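Local coordinates for protein probable aminotransferase (Pseudomonas aeruginosa, PDB 5YKR) that belongs to the class-III aminotransferases, pyridoxal-phosphate proteins of the aminotransferase fold, and carries its cofactor covalently bound within a two-chain assembly, at residues R126-L130 with P131-V135; A139-A142 with N143-V146; L224-P227 with F228-V232; G327-A330 with G331-L334. All blocks are in the same frame, centred on the assembly; numbering follows the deposited sequence.

Contact 1: residues R126-L130 with P131-V135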
loop_
_atom_site.group_PDB
_atom_site.type_symbol
_atom_site.label_atom_id
_atom_site.label_comp_id
_atom_site.label_asym_id
_atom_site.label_seq_id
_atom_site.Cartn_x
_atom_site.Cartn_y
_atom_site.Cartn_z
ATOM N N ARG A 126 -24.574 0.434 -2.914
ATOM C CA ARG A 126 -25.565 1.338 -3.524
ATOM C C ARG A 126 -24.969 2.104 -4.705
ATOM O O ARG A 126 -25.544 2.179 -5.799
ATOM C CB ARG A 126 -26.050 2.378 -2.490
ATOM C CG ARG A 126 -27.065 3.371 -3.050
ATOM C CD ARG A 126 -27.016 4.678 -2.245
ATOM N NE ARG A 126 -25.797 5.472 -2.434
ATOM C CZ ARG A 126 -25.525 6.188 -3.498
ATOM N NH1 ARG A 126 -26.332 6.182 -4.572
ATOM N NH2 ARG A 126 -24.414 6.880 -3.535
ATOM N N ARG A 127 -23.789 2.665 -4.479
ATOM C CA ARG A 127 -23.182 3.562 -5.448
ATOM C C ARG A 127 -22.692 2.851 -6.674
ATOM O O ARG A 127 -22.891 3.317 -7.799
ATOM C CB ARG A 127 -21.992 4.314 -4.756
ATOM C CG ARG A 127 -21.246 5.267 -5.652
ATOM C CD ARG A 127 -20.217 6.021 -4.849
ATOM N NE ARG A 127 -20.764 7.024 -3.935
ATOM C CZ ARG A 127 -20.820 8.329 -4.160
ATOM N NH1 ARG A 127 -20.381 8.857 -5.270
ATOM N NH2 ARG A 127 -21.276 9.128 -3.215
ATOM N N PHE A 128 -21.978 1.725 -6.464
ATOM C CA PHE A 128 -21.255 1.095 -7.552
ATOM C C PHE A 128 -21.906 -0.206 -8.048
ATOM O O PHE A 128 -21.441 -0.823 -9.026
ATOM C CB PHE A 128 -19.803 0.872 -7.173
ATOM C CG PHE A 128 -19.032 2.137 -6.940
ATOM C CD1 PHE A 128 -18.913 3.120 -7.936
ATOM C CD2 PHE A 128 -18.417 2.366 -5.721
ATOM C CE1 PHE A 128 -18.206 4.278 -7.687
ATOM C CE2 PHE A 128 -17.708 3.503 -5.481
ATOM C CZ PHE A 128 -17.612 4.481 -6.457
ATOM N N GLY A 129 -23.003 -0.623 -7.417
ATOM C CA GLY A 129 -23.805 -1.689 -7.973
ATOM C C GLY A 129 -23.266 -3.099 -7.941
ATOM O O GLY A 129 -23.683 -3.939 -8.757
ATOM N N LEU A 130 -22.314 -3.342 -7.073
ATOM C CA LEU A 130 -21.813 -4.645 -6.766
ATOM C C LEU A 130 -21.989 -4.865 -5.256
ATOM O O LEU A 130 -21.765 -3.930 -4.462
ATOM C CB LEU A 130 -20.359 -4.818 -7.172
ATOM C CG LEU A 130 -20.023 -4.774 -8.648
ATOM C CD1 LEU A 130 -18.528 -4.917 -8.879
ATOM C CD2 LEU A 130 -20.735 -5.851 -9.391
ATOM N N PRO A 131 -22.286 -6.104 -4.845
ATOM C CA PRO A 131 -22.660 -6.296 -3.464
ATOM C C PRO A 131 -21.548 -6.424 -2.417
ATOM O O PRO A 131 -21.792 -6.046 -1.278
ATOM C CB PRO A 131 -23.463 -7.606 -3.480
ATOM C CG PRO A 131 -23.002 -8.307 -4.715
ATOM C CD PRO A 131 -22.715 -7.249 -5.688
ATOM N N TYR A 132 -20.342 -6.903 -2.773
ATOM C CA TYR A 132 -19.354 -7.255 -1.760
ATOM C C TYR A 132 -18.043 -6.515 -1.985
ATOM O O TYR A 132 -17.564 -6.453 -3.105
ATOM C CB TYR A 132 -19.049 -8.759 -1.797
ATOM C CG TYR A 132 -20.251 -9.593 -1.405
ATOM C CD1 TYR A 132 -20.646 -9.726 -0.073
ATOM C CD2 TYR A 132 -20.973 -10.238 -2.367
ATOM C CE1 TYR A 132 -21.799 -10.422 0.266
ATOM C CE2 TYR A 132 -22.107 -10.949 -2.059
ATOM C CZ TYR A 132 -22.519 -11.070 -0.748
ATOM O OH TYR A 132 -23.611 -11.800 -0.409
ATOM N N TRP A 133 -17.458 -6.015 -0.886
ATOM C CA TRP A 133 -16.306 -5.115 -0.963
ATOM C C TRP A 133 -15.207 -5.530 0.017
ATOM O O TRP A 133 -15.426 -6.295 0.972
ATOM C CB TRP A 133 -16.773 -3.674 -0.636
ATOM C CG TRP A 133 -17.746 -3.222 -1.654
ATOM C CD1 TRP A 133 -19.072 -3.542 -1.714
ATOM C CD2 TRP A 133 -17.438 -2.542 -2.890
ATOM N NE1 TRP A 133 -19.619 -3.077 -2.898
ATOM C CE2 TRP A 133 -18.630 -2.500 -3.646
ATOM C CE3 TRP A 133 -16.289 -1.942 -3.412
ATOM C CZ2 TRP A 133 -18.698 -1.880 -4.912
ATOM C CZ3 TRP A 133 -16.358 -1.353 -4.679
ATOM C CH2 TRP A 133 -17.549 -1.336 -5.416
ATOM N N GLN A 134 -14.011 -5.015 -0.259
ATOM C CA GLN A 134 -12.857 -5.072 0.634
ATOM C C GLN A 134 -12.072 -3.776 0.454
ATOM O O GLN A 134 -12.237 -3.061 -0.539
ATOM C CB GLN A 134 -11.951 -6.275 0.304
ATOM C CG GLN A 134 -12.521 -7.637 0.625
ATOM C CD GLN A 134 -12.588 -7.965 2.104
ATOM O OE1 GLN A 134 -11.638 -8.550 2.639
ATOM N NE2 GLN A 134 -13.758 -7.644 2.785
ATOM N N VAL A 135 -11.220 -3.457 1.413
ATOM C CA VAL A 135 -10.348 -2.264 1.385
ATOM C C VAL A 135 -8.905 -2.662 1.393
ATOM O O VAL A 135 -8.516 -3.619 2.090
ATOM C CB VAL A 135 -10.629 -1.367 2.608
ATOM C CG1 VAL A 135 -9.757 -0.127 2.659
ATOM C CG2 VAL A 135 -12.081 -0.991 2.667
#
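F128 and W133 meet across the turn that joins helix 115-128 to strand 132-136, their side chains crossing at about a right angle. Their rings neither stack nor form an edge-to-face pair: the planes are inclined by 43°, and the closest approach is by the root of the phenylalanine, with F128 CB 3.6 Å from W133 CH2. With CG beside the backbone N (chi1 -63°), the indole of W133 reaches back toward the turn and puts its nitrogen near the preceding backbone. There W133 NE1 donates to L130 O at 2.8 Å. The bond is bent, and the donor stands above the carbonyl plane, 43° out of it. One end of the indole is thus fixed by a polar bond while the other packs on F128, and L130 CB lies beside W133 CZ2 at 4.1 Å. F282, on strand 281-284, stacks on the F128 ring and also touches L130 and W133, while W41 of the second subunit packs on W133. G129, with positive phi, is the first residue beyond the helix, and the chain then enters strand 132-136, outermost in its own chain's seven-stranded mixed sheet and backbone-bonded to the second subunit, a helix-to-strand connection in the large domain of the aminotransferase fold.

Contact 2: residues A139-A142 with N143-V146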
loop_
_atom_site.group_PDB
_atom_site.type_symbol
_atom_site.label_atom_id
_atom_site.label_comp_id
_atom_site.label_asym_id
_atom_site.label_seq_id
_atom_site.Cartn_x
_atom_site.Cartn_y
_atom_site.Cartn_z
ATOM N N ALA A 139 -4.621 1.283 -4.888
ATOM C CA ALA A 139 -5.202 0.687 -6.075
ATOM C C ALA A 139 -4.345 -0.468 -6.590
ATOM O O ALA A 139 -4.862 -1.475 -7.030
ATOM C CB ALA A 139 -5.434 1.714 -7.161
ATOM N N THR A 140 -3.023 -0.291 -6.564
ATOM C CA THR A 140 -2.165 -1.407 -6.953
ATOM C C THR A 140 -2.514 -2.679 -6.198
ATOM O O THR A 140 -2.656 -3.760 -6.823
ATOM C CB THR A 140 -0.688 -1.066 -6.686
ATOM O OG1 THR A 140 -0.258 -0.020 -7.560
ATOM C CG2 THR A 140 0.186 -2.267 -6.896
ATOM N N ASP A 141 -2.643 -2.569 -4.888
ATOM C CA ASP A 141 -2.893 -3.761 -4.102
ATOM C C ASP A 141 -4.273 -4.342 -4.392
ATOM O O ASP A 141 -4.439 -5.556 -4.419
ATOM C CB ASP A 141 -2.752 -3.461 -2.618
ATOM C CG ASP A 141 -1.331 -3.365 -2.168
ATOM O OD1 ASP A 141 -0.384 -3.572 -2.977
ATOM O OD2 ASP A 141 -1.162 -3.130 -0.935
ATOM N N ALA A 142 -5.278 -3.485 -4.602
ATOM C CA ALA A 142 -6.574 -3.977 -5.010
ATOM C C ALA A 142 -6.465 -4.822 -6.285
ATOM O O ALA A 142 -6.961 -5.945 -6.360
ATOM C CB ALA A 142 -7.586 -2.853 -5.163
ATOM N N ASN A 143 -5.737 -4.297 -7.265
ATOM C CA ASN A 143 -5.522 -5.073 -8.512
ATOM C C ASN A 143 -4.756 -6.370 -8.252
ATOM O O ASN A 143 -5.169 -7.424 -8.746
ATOM C CB ASN A 143 -4.847 -4.189 -9.559
ATOM C CG ASN A 143 -5.777 -3.161 -10.163
ATOM O OD1 ASN A 143 -6.970 -3.404 -10.320
ATOM N ND2 ASN A 143 -5.228 -2.008 -10.529
ATOM N N ARG A 144 -3.651 -6.319 -7.485
ATOM C CA ARG A 144 -2.879 -7.535 -7.224
ATOM C C ARG A 144 -3.728 -8.599 -6.573
ATOM O O ARG A 144 -3.643 -9.805 -6.895
ATOM C CB ARG A 144 -1.681 -7.222 -6.228
ATOM C CG ARG A 144 -0.640 -6.317 -6.804
ATOM C CD ARG A 144 0.613 -6.337 -5.993
ATOM N NE ARG A 144 0.547 -5.949 -4.584
ATOM C CZ ARG A 144 0.980 -6.674 -3.572
ATOM N NH1 ARG A 144 1.296 -7.926 -3.682
ATOM N NH2 ARG A 144 1.053 -6.093 -2.411
ATOM N N PHE A 145 -4.513 -8.169 -5.585
ATOM C CA PHE A 145 -5.255 -9.123 -4.754
ATOM C C PHE A 145 -6.435 -9.719 -5.516
ATOM O O PHE A 145 -6.683 -10.900 -5.428
ATOM C CB PHE A 145 -5.723 -8.462 -3.459
ATOM C CG PHE A 145 -4.607 -7.936 -2.571
ATOM C CD1 PHE A 145 -3.296 -8.327 -2.734
ATOM C CD2 PHE A 145 -4.903 -7.081 -1.526
ATOM C CE1 PHE A 145 -2.298 -7.826 -1.923
ATOM C CE2 PHE A 145 -3.910 -6.606 -0.698
ATOM C CZ PHE A 145 -2.601 -6.981 -0.879
ATOM N N VAL A 146 -7.117 -8.885 -6.306
ATOM C CA VAL A 146 -8.176 -9.398 -7.183
ATOM C C VAL A 146 -7.598 -10.425 -8.152
ATOM O O VAL A 146 -8.212 -11.481 -8.395
ATOM C CB VAL A 146 -8.923 -8.278 -7.892
ATOM C CG1 VAL A 146 -9.773 -8.809 -9.022
ATOM C CG2 VAL A 146 -9.750 -7.487 -6.878
#
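The F145 ring has one face turned to D141, the residue one helical turn earlier. D141 O lies 3.0 Å from F145 CG over that face, displaced toward the rim, and D141 CB makes a CH-pi contact from the same side, 4.2 Å from the F145 ring centroid. F145 CE1 lies in turn over one face of the R144 guanidinium, which is met near its plane by D141 OD1 and T140 CG2 at the edge. The grip on the carboxylate is side-on: R144 NE and R144 NH2 both donate to D141 OD1, each at 3.0 Å. Both arrive from the same face of the carboxylate, well above its plane, and the two flat groups are turned 72° apart. A bend at chi3 (-59°) folds the arginine back to make this possible. Beneath the side chains the helical bonds continue, R144 N to T140 O at 2.8 Å and F145 N to D141 O at 2.9 Å. The third guanidinium nitrogen, R144 NH1, bonds to S169 O of the second subunit, while T140 OG1 bonds to S169 N of its own chain and to phosphate oxygen OP3 of the cofactor-modified residue 286. D141 also packs on D141 of the second subunit, and the neighbouring positive charge of R144 probably offsets part of the negative charge gathered at this buried interface.

Contact 3: residues L224-P227 with F228-V232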
loop_
_atom_site.group_PDB
_atom_site.type_symbol
_atom_site.label_atom_id
_atom_site.label_comp_id
_atom_site.label_asym_id
_atom_site.label_seq_id
_atom_site.Cartn_x
_atom_site.Cartn_y
_atom_site.Cartn_z
ATOM N N LEU A 224 -8.072 -7.362 -17.052
ATOM C CA LEU A 224 -7.919 -6.168 -16.206
ATOM C C LEU A 224 -7.829 -4.956 -17.136
ATOM O O LEU A 224 -6.940 -4.925 -18.039
ATOM C CB LEU A 224 -6.646 -6.233 -15.344
ATOM C CG LEU A 224 -6.248 -5.003 -14.529
ATOM C CD1 LEU A 224 -7.362 -4.572 -13.565
ATOM C CD2 LEU A 224 -5.000 -5.270 -13.767
ATOM N N THR A 225 -8.700 -3.963 -16.946
ATOM C CA THR A 225 -8.690 -2.794 -17.834
ATOM C C THR A 225 -9.336 -1.575 -17.186
ATOM O O THR A 225 -10.301 -1.710 -16.417
ATOM C CB THR A 225 -9.394 -3.089 -19.165
ATOM O OG1 THR A 225 -9.186 -2.009 -20.107
ATOM C CG2 THR A 225 -10.889 -3.380 -19.000
ATOM N N GLU A 226 -8.857 -0.389 -17.545
ATOM C CA GLU A 226 -9.676 0.814 -17.393
ATOM C C GLU A 226 -10.812 0.719 -18.413
ATOM O O GLU A 226 -10.651 0.141 -19.493
ATOM C CB GLU A 226 -8.881 2.072 -17.648
ATOM C CG GLU A 226 -7.771 2.348 -16.645
ATOM C CD GLU A 226 -7.179 3.708 -16.938
ATOM O OE1 GLU A 226 -6.263 3.793 -17.834
ATOM O OE2 GLU A 226 -7.632 4.711 -16.339
ATOM N N PRO A 227 -11.963 1.334 -18.121
ATOM C CA PRO A 227 -13.031 1.358 -19.139
ATOM C C PRO A 227 -12.802 2.351 -20.273
ATOM O O PRO A 227 -13.483 2.308 -21.302
ATOM C CB PRO A 227 -14.271 1.699 -18.301
ATOM C CG PRO A 227 -13.744 2.547 -17.182
ATOM C CD PRO A 227 -12.368 2.027 -16.871
ATOM N N PHE A 228 -11.843 3.246 -20.045
ATOM C CA PHE A 228 -11.461 4.318 -20.969
ATOM C C PHE A 228 -10.011 4.557 -20.572
ATOM O O PHE A 228 -9.757 4.805 -19.386
ATOM C CB PHE A 228 -12.425 5.485 -20.688
ATOM C CG PHE A 228 -12.326 6.660 -21.612
ATOM C CD1 PHE A 228 -11.207 7.456 -21.686
ATOM C CD2 PHE A 228 -13.461 7.039 -22.318
ATOM C CE1 PHE A 228 -11.182 8.552 -22.531
ATOM C CE2 PHE A 228 -13.456 8.113 -23.173
ATOM C CZ PHE A 228 -12.313 8.872 -23.260
ATOM N N MET A 229 -9.051 4.324 -21.481
ATOM C CA MET A 229 -7.658 4.365 -21.033
ATOM C C MET A 229 -7.256 5.809 -20.745
ATOM O O MET A 229 -7.622 6.724 -21.499
ATOM C CB MET A 229 -6.706 3.722 -22.046
ATOM C CG MET A 229 -7.119 2.336 -22.440
ATOM S SD MET A 229 -5.968 1.507 -23.591
ATOM C CE MET A 229 -4.510 1.267 -22.562
ATOM N N THR A 230 -6.493 6.021 -19.690
ATOM C CA THR A 230 -6.094 7.363 -19.260
ATOM C C THR A 230 -4.630 7.527 -18.996
ATOM O O THR A 230 -4.190 8.611 -18.632
ATOM C CB THR A 230 -6.841 7.798 -17.982
ATOM O OG1 THR A 230 -6.426 6.980 -16.887
ATOM C CG2 THR A 230 -8.361 7.720 -18.183
ATOM N N ASN A 231 -3.845 6.476 -19.218
ATOM C CA ASN A 231 -2.437 6.490 -18.844
ATOM C C ASN A 231 -1.478 6.393 -20.028
ATOM O O ASN A 231 -0.327 5.989 -19.866
ATOM C CB ASN A 231 -2.204 5.432 -17.773
ATOM C CG ASN A 231 -2.862 5.767 -16.441
ATOM O OD1 ASN A 231 -3.719 4.982 -15.870
ATOM N ND2 ASN A 231 -2.427 6.852 -15.899
ATOM N N VAL A 232 -1.970 6.813 -21.198
ATOM C CA VAL A 232 -1.143 6.966 -22.407
ATOM C C VAL A 232 -1.747 8.081 -23.243
ATOM O O VAL A 232 -2.061 7.920 -24.433
ATOM C CB VAL A 232 -0.988 5.592 -23.141
ATOM C CG1 VAL A 232 -2.340 5.039 -23.619
ATOM C CG2 VAL A 232 0.033 5.693 -24.235
#
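E226 reaches along the loop that follows strand 220-225, a strand of the seven-stranded mixed sheet of the aminotransferase fold, to bind T230 four residues on. Its CB lies 3.4 Å from F228 O, so the side chain sets out beside the backbone of the turning loop. CG stands beside the backbone N (chi1 -65°), and from there the chain runs extended to the carboxylate, where the two oxygens have different tasks. OE1 takes the backbone bond, E226 OE1 accepting from T230 N at 2.9 Å, with the donor standing above the carboxylate plane, 36° out of it. The same oxygen packs against the main chain at M229, E226 OE1 to M229 CA being 3.5 Å. N231 OD1 is also near, 3.4 Å from E226 OE1, but both are acceptors and no hydrogen bond joins them. N231 OD1 instead makes a weak hydrogen bond to O3 of the cofactor-modified residue 286, which places this loop at the cofactor site. Two bonds from one residue to one carboxylate fix both the loop backbone and the threonine side chain, and T230 OG1 has a further partner in H262 ND1. At the very tip, T230 OG1 donates to E226 OE2 over a short 2.6 Å, received on the syn lone pair, the side facing the other carboxylate oxygen.

Contact 4: residues G327-A330 with G331-L334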
loop_
_atom_site.group_PDB
_atom_site.type_symbol
_atom_site.label_atom_id
_atom_site.label_comp_id
_atom_site.label_asym_id
_atom_site.label_seq_id
_atom_site.Cartn_x
_atom_site.Cartn_y
_atom_site.Cartn_z
ATOM N N GLY A 327 -3.394 -6.614 4.259
ATOM C CA GLY A 327 -2.291 -5.785 4.721
ATOM C C GLY A 327 -2.661 -5.250 6.112
ATOM O O GLY A 327 -3.868 -5.058 6.442
ATOM N N THR A 328 -1.655 -4.995 6.933
ATOM C CA THR A 328 -1.902 -4.706 8.350
ATOM C C THR A 328 -2.737 -3.462 8.596
ATOM O O THR A 328 -3.558 -3.446 9.529
ATOM C CB THR A 328 -0.583 -4.676 9.111
ATOM O OG1 THR A 328 0.177 -5.888 8.836
ATOM C CG2 THR A 328 -0.804 -4.502 10.613
ATOM N N LEU A 329 -2.562 -2.417 7.781
ATOM C CA LEU A 329 -3.278 -1.188 7.932
ATOM C C LEU A 329 -4.422 -1.061 6.932
ATOM O O LEU A 329 -5.109 -0.038 6.865
ATOM C CB LEU A 329 -2.372 0.034 7.900
ATOM C CG LEU A 329 -1.615 0.280 9.209
ATOM C CD1 LEU A 329 -0.504 -0.703 9.444
ATOM C CD2 LEU A 329 -1.056 1.687 9.297
ATOM N N ALA A 330 -4.670 -2.125 6.152
ATOM C CA ALA A 330 -5.805 -2.087 5.237
ATOM C C ALA A 330 -7.146 -2.155 5.975
ATOM O O ALA A 330 -7.333 -2.965 6.865
ATOM C CB ALA A 330 -5.699 -3.237 4.272
ATOM N N GLY A 331 -8.098 -1.346 5.517
ATOM C CA GLY A 331 -9.407 -1.338 6.104
ATOM C C GLY A 331 -9.459 -0.763 7.495
ATOM O O GLY A 331 -10.320 -1.191 8.303
ATOM N N ASN A 332 -8.546 0.150 7.823
ATOM C CA ASN A 332 -8.480 0.671 9.173
ATOM C C ASN A 332 -9.513 1.760 9.481
ATOM O O ASN A 332 -10.138 2.321 8.589
ATOM C CB ASN A 332 -7.050 1.022 9.587
ATOM C CG ASN A 332 -6.497 2.292 9.081
ATOM O OD1 ASN A 332 -7.182 3.199 8.619
ATOM N ND2 ASN A 332 -5.156 2.376 9.230
ATOM N N ALA A 333 -9.654 2.059 10.770
ATOM C CA ALA A 333 -10.683 3.000 11.189
ATOM C C ALA A 333 -10.514 4.385 10.544
ATOM O O ALA A 333 -11.488 5.036 10.169
ATOM C CB ALA A 333 -10.643 3.116 12.712
ATOM N N LEU A 334 -9.268 4.811 10.414
ATOM C CA LEU A 334 -9.015 6.145 9.838
ATOM C C LEU A 334 -9.415 6.186 8.369
ATOM O O LEU A 334 -10.079 7.137 7.916
ATOM C CB LEU A 334 -7.526 6.484 10.022
ATOM C CG LEU A 334 -7.177 7.929 9.787
ATOM C CD1 LEU A 334 -7.813 8.776 10.864
ATOM C CD2 LEU A 334 -5.701 8.157 9.770
#
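N332 turns its CG into the position between its own backbone N and carbonyl carbon (chi1 78°), while L329 holds CG beside the backbone N (chi1 -78°); together these settings bring the asparagine amide obliquely across the root of the leucine. The motif is a pair of overlapping beta turns leading into an N-capped helix. A type I turn runs from G327 to A330, closed by A330 N donating to G327 O at 3.1 Å, and a type II turn from L329 to N332 follows, with G331 at positive phi (70°). This second turn carries the chain round to N332, the N-cap of helix 333-346; N332 OD1 accepts from Q335 N, the usual use of an asparagine at this position. Capping ties up the oxygen end of the amide; the nitrogen end, N332 ND2, donates to G291 O of the second subunit. The amide is therefore held at both ends, and one side chain joins the start of a helix to the subunit interface. T328 OG1 hydrogen-bonds to the cofactor-modified side chain of the second subunit, so the first turn borders the other chain's cofactor site. Between the turns and the cap the contact is by packing: N332 CB lies 3.5 Å from L329 O, and T109 touches both L329 and N332. N332 ND2 is 3.4 Å from that same carbonyl oxygen, L329 O, but at too poor an angle to bond, and its nearest carbon on the leucine side chain is L329 CB, at 3.9 Å.

All four contacts are local and follow one another in series along the chain, within the one class-III aminotransferase region. Contact 1 ends on strand 132-136, the outermost strand of the seven-stranded sheet within its chain, and helix 139-154 of contact 2 comes directly after it, the centres 15 Å apart. Contact 3 leaves strand 220-225 of the same sheet and touches contact 2 through L224 and N143. Contact 4 packs on contact 1, with V135 against A330 and G331, but its centre is 27 Å from that of contact 3. Contacts 2 and 3 border the cofactor of their own chain and contact 4 that of the second subunit, so the cofactor sites lie near the dimer interface.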